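Local atomic coordinates of HPT domain (Escherichia coli, PDB entry 2A0B), a protein that serves as the histidine-containing phosphotransfer domain of the sensor kinase ArcB, passing the phosphoryl group along the four-step relay that activates the regulator ArcA. Residues L33-L47 / E62-L75. Numbering follows the deposited sequence.
Sequences LAVFEKMMPGYVSVL and EGHKIKGAAGSVGL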
# COMPACT_ATOMS: atom_id res chain seq x y z
N LEU A 33 -11.66 -0.76 0.49
CA LEU A 33 -10.87 -0.34 -0.68
C LEU A 33 -11.27 1.00 -1.18
O LEU A 33 -10.45 1.83 -1.64
CB LEU A 33 -11.01 -1.43 -1.74
CG LEU A 33 -10.03 -1.30 -2.92
CD1 LEU A 33 -8.59 -1.25 -2.42
CD2 LEU A 33 -10.22 -2.50 -3.84
N ALA A 34 -12.55 1.39 -1.19
CA ALA A 34 -13.01 2.69 -1.62
C ALA A 34 -12.46 3.79 -0.75
O ALA A 34 -12.08 4.88 -1.19
CB ALA A 34 -14.55 2.74 -1.65
N VAL A 35 -12.33 3.54 0.58
CA VAL A 35 -11.75 4.48 1.47
C VAL A 35 -10.20 4.61 1.19
O VAL A 35 -9.75 5.74 1.15
CB VAL A 35 -11.92 4.13 2.97
CG1 VAL A 35 -11.14 5.05 3.88
CG2 VAL A 35 -13.43 4.28 3.22
N PHE A 36 -9.61 3.49 0.94
CA PHE A 36 -8.13 3.51 0.64
C PHE A 36 -7.92 4.36 -0.61
O PHE A 36 -6.99 5.20 -0.57
CB PHE A 36 -7.66 2.10 0.44
CG PHE A 36 -6.17 1.96 0.16
CD1 PHE A 36 -5.28 1.95 1.20
CD2 PHE A 36 -5.77 1.81 -1.15
CE1 PHE A 36 -3.91 1.79 0.89
CE2 PHE A 36 -4.40 1.70 -1.45
CZ PHE A 36 -3.50 1.66 -0.43
N GLU A 37 -8.73 4.11 -1.64
CA GLU A 37 -8.51 4.95 -2.86
C GLU A 37 -8.67 6.42 -2.67
O GLU A 37 -8.06 7.29 -3.31
CB GLU A 37 -9.55 4.56 -3.92
CG GLU A 37 -9.41 3.22 -4.59
CD GLU A 37 -10.51 3.20 -5.68
OE1 GLU A 37 -10.31 3.83 -6.71
OE2 GLU A 37 -11.58 2.65 -5.42
N LYS A 38 -9.60 6.89 -1.77
CA LYS A 38 -9.75 8.30 -1.57
C LYS A 38 -8.63 8.92 -0.73
O LYS A 38 -8.45 10.12 -0.84
CB LYS A 38 -11.13 8.64 -0.97
CG LYS A 38 -11.32 8.84 0.49
CD LYS A 38 -12.69 9.48 0.77
CE LYS A 38 -13.60 8.51 1.51
NZ LYS A 38 -14.93 9.17 1.70
N MET A 39 -7.97 8.08 0.11
CA MET A 39 -6.96 8.68 0.97
C MET A 39 -5.54 8.65 0.35
O MET A 39 -4.74 9.51 0.70
CB MET A 39 -6.84 7.91 2.29
CG MET A 39 -8.20 7.85 3.04
SD MET A 39 -8.92 9.43 3.43
CE MET A 39 -7.72 10.17 4.48
N MET A 40 -5.37 7.69 -0.54
CA MET A 40 -4.00 7.50 -1.07
C MET A 40 -3.44 8.70 -1.80
O MET A 40 -2.22 8.99 -1.60
CB MET A 40 -3.91 6.23 -1.89
CG MET A 40 -3.46 4.96 -1.23
SD MET A 40 -1.86 5.10 -0.36
CE MET A 40 -0.70 4.37 -1.56
N PRO A 41 -4.19 9.44 -2.58
CA PRO A 41 -3.62 10.62 -3.23
C PRO A 41 -2.96 11.55 -2.25
O PRO A 41 -1.81 12.07 -2.41
CB PRO A 41 -4.77 11.30 -3.98
CG PRO A 41 -5.72 10.19 -4.20
CD PRO A 41 -5.59 9.25 -3.00
N GLY A 42 -3.60 11.86 -1.10
CA GLY A 42 -3.08 12.69 -0.09
C GLY A 42 -1.91 12.08 0.65
O GLY A 42 -0.96 12.81 1.01
N TYR A 43 -1.88 10.78 0.90
CA TYR A 43 -0.80 10.10 1.58
C TYR A 43 0.48 10.19 0.66
O TYR A 43 1.53 10.45 1.24
CB TYR A 43 -1.08 8.64 1.94
CG TYR A 43 -2.22 8.42 2.98
CD1 TYR A 43 -2.72 9.48 3.67
CD2 TYR A 43 -2.64 7.10 3.07
CE1 TYR A 43 -3.76 9.22 4.63
CE2 TYR A 43 -3.68 6.80 4.03
CZ TYR A 43 -4.13 7.91 4.69
OH TYR A 43 -5.16 7.69 5.68
N VAL A 44 0.22 10.01 -0.61
CA VAL A 44 1.46 10.03 -1.49
C VAL A 44 1.94 11.46 -1.61
O VAL A 44 3.18 11.68 -1.53
CB VAL A 44 1.10 9.38 -2.81
CG1 VAL A 44 2.23 9.68 -3.86
CG2 VAL A 44 0.95 7.88 -2.76
N SER A 45 1.06 12.46 -1.67
CA SER A 45 1.49 13.84 -1.69
C SER A 45 2.27 14.22 -0.45
O SER A 45 3.26 14.98 -0.47
CB SER A 45 0.32 14.79 -1.94
OG SER A 45 -0.30 14.43 -3.17
N VAL A 46 1.89 13.73 0.74
CA VAL A 46 2.62 14.01 1.97
C VAL A 46 3.99 13.32 1.92
O VAL A 46 4.96 13.95 2.34
CB VAL A 46 1.85 13.54 3.23
CG1 VAL A 46 2.71 13.58 4.48
CG2 VAL A 46 0.63 14.45 3.37
N LEU A 47 4.10 12.09 1.43
CA LEU A 47 5.38 11.43 1.26
C LEU A 47 6.31 12.32 0.40
O LEU A 47 7.45 12.51 0.84
CB LEU A 47 5.36 10.09 0.52
CG LEU A 47 5.10 8.84 1.32
CD1 LEU A 47 4.92 7.65 0.39
CD2 LEU A 47 6.24 8.60 2.33
N GLU A 62 4.73 8.69 7.53
CA GLU A 62 3.76 8.48 6.45
C GLU A 62 3.92 7.10 5.89
O GLU A 62 2.94 6.39 5.49
CB GLU A 62 3.87 9.61 5.41
CG GLU A 62 2.61 9.76 4.57
CD GLU A 62 1.43 10.32 5.37
OE1 GLU A 62 1.58 10.70 6.54
OE2 GLU A 62 0.34 10.37 4.77
N GLY A 63 5.16 6.57 5.76
CA GLY A 63 5.36 5.20 5.33
C GLY A 63 4.56 4.19 6.25
O GLY A 63 4.01 3.27 5.77
N HIS A 64 4.70 4.43 7.56
CA HIS A 64 4.01 3.54 8.53
C HIS A 64 2.49 3.65 8.35
O HIS A 64 1.86 2.56 8.45
CB HIS A 64 4.40 4.11 9.90
CG HIS A 64 3.82 3.28 11.04
ND1 HIS A 64 4.18 2.01 11.31
CD2 HIS A 64 2.83 3.66 11.91
CE1 HIS A 64 3.46 1.56 12.38
NE2 HIS A 64 2.68 2.55 12.71
N LYS A 65 1.99 4.83 8.12
CA LYS A 65 0.53 4.98 7.91
C LYS A 65 0.07 4.20 6.69
O LYS A 65 -0.89 3.42 6.71
CB LYS A 65 0.20 6.44 7.83
CG LYS A 65 -1.25 6.89 7.98
CD LYS A 65 -1.38 8.38 7.66
CE LYS A 65 -0.56 9.21 8.63
NZ LYS A 65 -0.58 10.67 8.29
N ILE A 66 0.85 4.36 5.57
CA ILE A 66 0.44 3.58 4.39
C ILE A 66 0.59 2.14 4.57
O ILE A 66 -0.21 1.31 4.03
CB ILE A 66 1.34 4.12 3.19
CG1 ILE A 66 0.92 5.53 2.85
CG2 ILE A 66 1.16 3.20 2.00
CD1 ILE A 66 2.00 6.28 2.02
N LYS A 67 1.61 1.55 5.23
CA LYS A 67 1.86 0.19 5.49
C LYS A 67 0.55 -0.42 6.18
O LYS A 67 0.14 -1.46 5.74
CB LYS A 67 3.07 -0.02 6.41
CG LYS A 67 3.30 -1.47 6.73
CD LYS A 67 4.31 -1.71 7.83
CE LYS A 67 4.44 -3.20 8.18
NZ LYS A 67 5.29 -3.27 9.42
N GLY A 68 0.19 0.35 7.19
CA GLY A 68 -1.03 -0.20 7.91
C GLY A 68 -2.27 -0.19 7.03
O GLY A 68 -3.06 -1.18 7.05
N ALA A 69 -2.51 0.91 6.36
CA ALA A 69 -3.66 1.12 5.47
C ALA A 69 -3.70 0.05 4.42
O ALA A 69 -4.66 -0.68 4.16
CB ALA A 69 -3.73 2.51 4.89
N ALA A 70 -2.54 -0.11 3.67
CA ALA A 70 -2.54 -1.16 2.68
C ALA A 70 -2.69 -2.57 3.13
O ALA A 70 -3.32 -3.43 2.53
CB ALA A 70 -1.16 -1.02 1.91
N GLY A 71 -2.11 -2.92 4.30
CA GLY A 71 -2.15 -4.26 4.88
C GLY A 71 -3.62 -4.55 5.31
O GLY A 71 -3.99 -5.72 5.18
N SER A 72 -4.35 -3.54 5.62
CA SER A 72 -5.73 -3.76 6.09
C SER A 72 -6.62 -4.31 4.99
O SER A 72 -7.66 -4.93 5.25
CB SER A 72 -6.26 -2.48 6.69
OG SER A 72 -6.86 -1.58 5.81
N VAL A 73 -6.32 -3.95 3.73
CA VAL A 73 -7.08 -4.41 2.58
C VAL A 73 -6.35 -5.41 1.71
O VAL A 73 -6.86 -5.76 0.62
CB VAL A 73 -7.60 -3.22 1.76
CG1 VAL A 73 -8.62 -2.40 2.56
CG2 VAL A 73 -6.49 -2.28 1.26
N GLY A 74 -5.24 -5.99 2.13
CA GLY A 74 -4.58 -7.08 1.42
C GLY A 74 -3.63 -6.61 0.25
O GLY A 74 -3.39 -7.59 -0.49
N LEU A 75 -3.28 -5.39 0.38
CA LEU A 75 -2.30 -4.95 -0.76
C LEU A 75 -0.88 -5.27 -0.23
O LEU A 75 -0.30 -4.28 0.24
CB LEU A 75 -2.59 -3.50 -1.07
CG LEU A 75 -4.00 -3.22 -1.73
CD1 LEU A 75 -4.38 -1.78 -1.70
CD2 LEU A 75 -3.97 -3.80 -3.14
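Glu62 lies against Tyr43, Val46 and Leu47 without a hydrogen bond to any of them. Bent at chi2 (70°), its chain brings OE2 to 3.4 Å from CD1 of Tyr43, the carboxylate and ring planes steeply inclined, while CG1 of Val46 rests on the carboxylate carbon. The charge is met within its own helix: in the conformer modelled here, NZ of Lys65 bonds Glu62 OE1 on the syn side at 2.8 Å, a salt bridge between residues three positions apart. With an alanine here, Lys65 would probably lose its anionic mate and a gap would open beside Val46. The phosphorylation site His64 takes no part in the contact, its ND1 hydrogen-bonded to OE1 of Gln86. Lys65 also passes CD over one face of the Tyr43 ring, 4.2 Å from the centroid in a CH-pi contact; the Tyr43 side chain sits as a knob in the hole formed by Glu62, Lys65, Ile66 and Ala69. Ile66 points CD1 tip to tip at CD1 of Leu47, 3.6 Å away, and its CG1 slides past CB of Tyr43. Such interdigitation joins two antiparallel helices, 26-52 and 56-72, of the HPt four-helix bundle, their local axes 10.0 Å apart. Further along, small Ala69 and Ala70 let the Phe36 ring come down to the backbone, CE1 standing 3.6 Å from Ala70 N. Val73 then packs against Leu33 and Phe36. After Gly74, the positive-phi residue of a Schellman motif, the chain turns back and Leu75 sets CD1 over a face of Phe36, 4.0 Å from the ring centroid.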